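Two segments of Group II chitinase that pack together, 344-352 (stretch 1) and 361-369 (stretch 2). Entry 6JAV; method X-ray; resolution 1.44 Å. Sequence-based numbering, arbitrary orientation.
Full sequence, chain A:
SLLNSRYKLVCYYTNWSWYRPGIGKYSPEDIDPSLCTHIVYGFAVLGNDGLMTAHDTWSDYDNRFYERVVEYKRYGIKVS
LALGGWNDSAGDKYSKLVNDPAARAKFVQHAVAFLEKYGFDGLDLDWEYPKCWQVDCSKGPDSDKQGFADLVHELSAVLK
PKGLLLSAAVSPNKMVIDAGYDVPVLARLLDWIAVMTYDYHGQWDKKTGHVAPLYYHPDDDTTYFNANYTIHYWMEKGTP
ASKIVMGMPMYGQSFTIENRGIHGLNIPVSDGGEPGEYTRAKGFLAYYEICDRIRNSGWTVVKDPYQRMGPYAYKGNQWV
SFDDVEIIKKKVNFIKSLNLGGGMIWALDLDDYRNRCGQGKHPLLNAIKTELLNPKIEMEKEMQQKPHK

Stretch 1 (344-352) MIWALDLDD
Stretch 2 361-369: KHPLLNAIK

Stretch 1 leaves a β-strand (344-346), passes a cis peptide bond between Trp346 and Ala347, and continues as loop; stretch 2 enters from loop and becomes helical from Pro363 to Lys369. The two run roughly antiparallel, so the end of stretch 1 lies beside the start of stretch 2, and Ile345 near its beginning meets the later Leu365 and Ile368. Of the CA atoms, those of Asp352 and His362 are nearest across the stretches, 5.0 Å apart, and the contact buries 446 Å² in total.

Stretch 2 covers 94 Å² of Asp351, the largest share of any residue. Its phi/psi of -67/168° and t rotamer (chi1 -166°, chi2 8°) send the carboxylate to the start of the helix, where the first backbone NH groups have no carbonyl of a preceding turn to bind. Leu364 N donates to Asp351 OD1 (3.1 Å, 158°) and Leu365 N to Asp351 OD2 (2.9 Å, 165°), so both oxygens are engaged by successive amides.

His362, next at 65 Å², occupies the N-cap position with positive phi (53/57°). Its CA-to-CB bond points away from stretch 1, yet chi1 of -95°, between wells, and chi2 of -58° bring the ring back. His362 ND1 donates to Asp351 OD2 at 2.8 Å (161°), giving that oxygen a second donor. Asp351 OD2 and Leu348 O lie at the ring edge, near its plane; Leu348 O is 3.3 Å from His362 CE1. The backbone is fixed separately: His362 N donates to Asp352 O (2.9 Å, 153°), while Pro363 CD lies 3.6 Å from Asp352 CB.

Ile345, with 57 Å² covered, and Leu348 supply the apolar part from stretch 1. Pointing toward the helix with chi1 61° (p) and chi2 143°, Ile345 places CG2 3.4 Å from Ile368 CD1 and CD1 3.9 Å from Leu365 CD2. Leu365 (chi1 t, chi2 p) also meets Leu348, CD2 to CD2 at 3.7 Å. Leu365 and Ile368, one helical turn apart, thus both face Ile345.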

# COMPACT_ATOMS: atom_id res chain seq x y z
N MET A 344 -4.10 -4.55 -5.26
CA MET A 344 -4.27 -3.76 -4.05
C MET A 344 -3.96 -2.32 -4.41
O MET A 344 -3.08 -2.07 -5.24
CB MET A 344 -3.32 -4.25 -2.95
CG MET A 344 -3.30 -3.43 -1.66
SD MET A 344 -2.06 -2.10 -1.72
CE MET A 344 -0.58 -3.01 -1.26
N ILE A 345 -4.64 -1.35 -3.77
CA ILE A 345 -4.35 0.06 -4.00
C ILE A 345 -4.04 0.78 -2.70
O ILE A 345 -4.71 0.59 -1.68
CB ILE A 345 -5.46 0.81 -4.78
CG1 ILE A 345 -6.80 0.80 -4.02
CG2 ILE A 345 -5.60 0.23 -6.17
CD1 ILE A 345 -7.57 2.13 -4.18
N TRP A 346 -3.03 1.65 -2.77
CA TRP A 346 -2.76 2.66 -1.76
C TRP A 346 -2.97 3.99 -2.47
O TRP A 346 -2.10 4.39 -3.26
CB TRP A 346 -1.31 2.60 -1.26
CG TRP A 346 -1.19 3.60 -0.13
CD1 TRP A 346 -0.89 4.96 -0.24
CD2 TRP A 346 -1.51 3.37 1.23
NE1 TRP A 346 -0.96 5.55 1.01
CE2 TRP A 346 -1.35 4.59 1.92
CE3 TRP A 346 -1.92 2.24 1.94
CZ2 TRP A 346 -1.56 4.69 3.29
CZ3 TRP A 346 -2.12 2.35 3.30
CH2 TRP A 346 -1.95 3.56 3.96
N ALA A 347 -4.07 4.70 -2.20
CA ALA A 347 -5.14 4.38 -1.26
C ALA A 347 -6.40 5.04 -1.89
O ALA A 347 -6.29 5.84 -2.84
CB ALA A 347 -4.87 4.98 0.11
N LEU A 348 -7.58 4.71 -1.36
CA LEU A 348 -8.83 5.18 -1.96
C LEU A 348 -8.85 6.70 -2.14
O LEU A 348 -9.32 7.20 -3.18
CB LEU A 348 -9.99 4.77 -1.04
CG LEU A 348 -10.40 3.31 -1.17
CD1 LEU A 348 -11.21 2.85 0.06
CD2 LEU A 348 -11.17 3.07 -2.46
N ASP A 349 -8.36 7.43 -1.15
CA ASP A 349 -8.50 8.89 -1.09
C ASP A 349 -7.49 9.61 -1.95
O ASP A 349 -7.49 10.85 -1.96
CB ASP A 349 -8.30 9.33 0.36
CG ASP A 349 -7.03 8.75 0.95
OD1 ASP A 349 -7.09 7.61 1.49
OD2 ASP A 349 -5.96 9.38 0.85
N LEU A 350 -6.64 8.90 -2.70
CA LEU A 350 -5.62 9.54 -3.51
C LEU A 350 -5.93 9.51 -5.00
O LEU A 350 -5.36 10.32 -5.74
CB LEU A 350 -4.24 8.93 -3.24
CG LEU A 350 -3.80 8.98 -1.75
CD1 LEU A 350 -2.56 8.10 -1.51
CD2 LEU A 350 -3.52 10.42 -1.29
N ASP A 351 -6.77 8.58 -5.45
CA ASP A 351 -7.28 8.59 -6.82
C ASP A 351 -8.19 9.81 -7.00
O ASP A 351 -8.55 10.47 -6.03
CB ASP A 351 -8.05 7.27 -7.05
CG ASP A 351 -8.38 6.95 -8.51
OD1 ASP A 351 -7.92 7.63 -9.46
OD2 ASP A 351 -9.13 5.96 -8.66
N ASP A 352 -8.55 10.12 -8.24
CA ASP A 352 -9.41 11.29 -8.52
C ASP A 352 -10.88 10.92 -8.33
O ASP A 352 -11.68 10.84 -9.26
CB ASP A 352 -9.12 11.81 -9.92
CG ASP A 352 -9.85 13.11 -10.22
OD1 ASP A 352 -10.30 13.78 -9.26
OD2 ASP A 352 -9.98 13.45 -11.42
N LYS A 361 -14.88 9.79 -12.44
CA LYS A 361 -14.58 9.52 -11.04
C LYS A 361 -13.76 8.24 -10.91
O LYS A 361 -14.04 7.23 -11.56
CB LYS A 361 -15.87 9.33 -10.24
CG LYS A 361 -16.63 10.65 -10.09
CD LYS A 361 -17.93 10.47 -9.31
CE LYS A 361 -18.69 11.80 -9.23
NZ LYS A 361 -19.98 11.65 -8.49
N HIS A 362 -12.77 8.28 -10.02
CA HIS A 362 -11.92 7.12 -9.74
C HIS A 362 -11.33 6.55 -11.03
O HIS A 362 -11.51 5.36 -11.33
CB HIS A 362 -12.68 6.04 -8.96
CG HIS A 362 -12.50 6.11 -7.47
ND1 HIS A 362 -11.27 6.05 -6.85
CD2 HIS A 362 -13.41 6.26 -6.47
CE1 HIS A 362 -11.43 6.13 -5.54
NE2 HIS A 362 -12.72 6.24 -5.28
N PRO A 363 -10.59 7.35 -11.80
CA PRO A 363 -10.07 6.82 -13.07
C PRO A 363 -9.09 5.66 -12.90
O PRO A 363 -9.13 4.70 -13.67
CB PRO A 363 -9.41 8.06 -13.72
CG PRO A 363 -9.03 8.93 -12.54
CD PRO A 363 -10.17 8.74 -11.56
N LEU A 364 -8.20 5.74 -11.92
CA LEU A 364 -7.24 4.65 -11.76
C LEU A 364 -7.91 3.39 -11.25
O LEU A 364 -7.69 2.28 -11.77
CB LEU A 364 -6.10 5.07 -10.82
CG LEU A 364 -5.25 6.28 -11.25
CD1 LEU A 364 -4.04 6.48 -10.31
CD2 LEU A 364 -4.78 6.19 -12.69
N LEU A 365 -8.74 3.52 -10.22
CA LEU A 365 -9.38 2.35 -9.64
C LEU A 365 -10.38 1.73 -10.60
O LEU A 365 -10.45 0.49 -10.70
CB LEU A 365 -10.02 2.74 -8.30
CG LEU A 365 -10.59 1.62 -7.44
CD1 LEU A 365 -9.58 0.46 -7.25
CD2 LEU A 365 -11.01 2.22 -6.10
N ASN A 366 -11.12 2.54 -11.34
CA ASN A 366 -11.99 1.97 -12.38
C ASN A 366 -11.18 1.25 -13.46
O ASN A 366 -11.65 0.24 -14.01
CB ASN A 366 -12.89 3.03 -13.00
CG ASN A 366 -14.19 3.15 -12.27
OD1 ASN A 366 -15.02 2.23 -12.30
ND2 ASN A 366 -14.40 4.29 -11.61
N ALA A 367 -10.01 1.76 -13.82
CA ALA A 367 -9.18 1.06 -14.80
C ALA A 367 -8.77 -0.32 -14.29
O ALA A 367 -8.79 -1.30 -15.04
CB ALA A 367 -7.93 1.90 -15.14
N ILE A 368 -8.43 -0.41 -13.00
CA ILE A 368 -8.10 -1.71 -12.41
C ILE A 368 -9.29 -2.65 -12.48
O ILE A 368 -9.15 -3.81 -12.90
CB ILE A 368 -7.61 -1.54 -10.96
CG1 ILE A 368 -6.31 -0.73 -10.89
CG2 ILE A 368 -7.42 -2.94 -10.31
CD1 ILE A 368 -5.92 -0.31 -9.48
N LYS A 369 -10.46 -2.19 -12.03
CA LYS A 369 -11.65 -3.03 -12.03
C LYS A 369 -11.96 -3.54 -13.43
O LYS A 369 -12.20 -4.74 -13.64
CB LYS A 369 -12.84 -2.25 -11.46
CG LYS A 369 -14.16 -2.95 -11.69
CD LYS A 369 -15.27 -2.14 -11.06
CE LYS A 369 -16.63 -2.79 -11.29
NZ LYS A 369 -17.72 -1.92 -10.73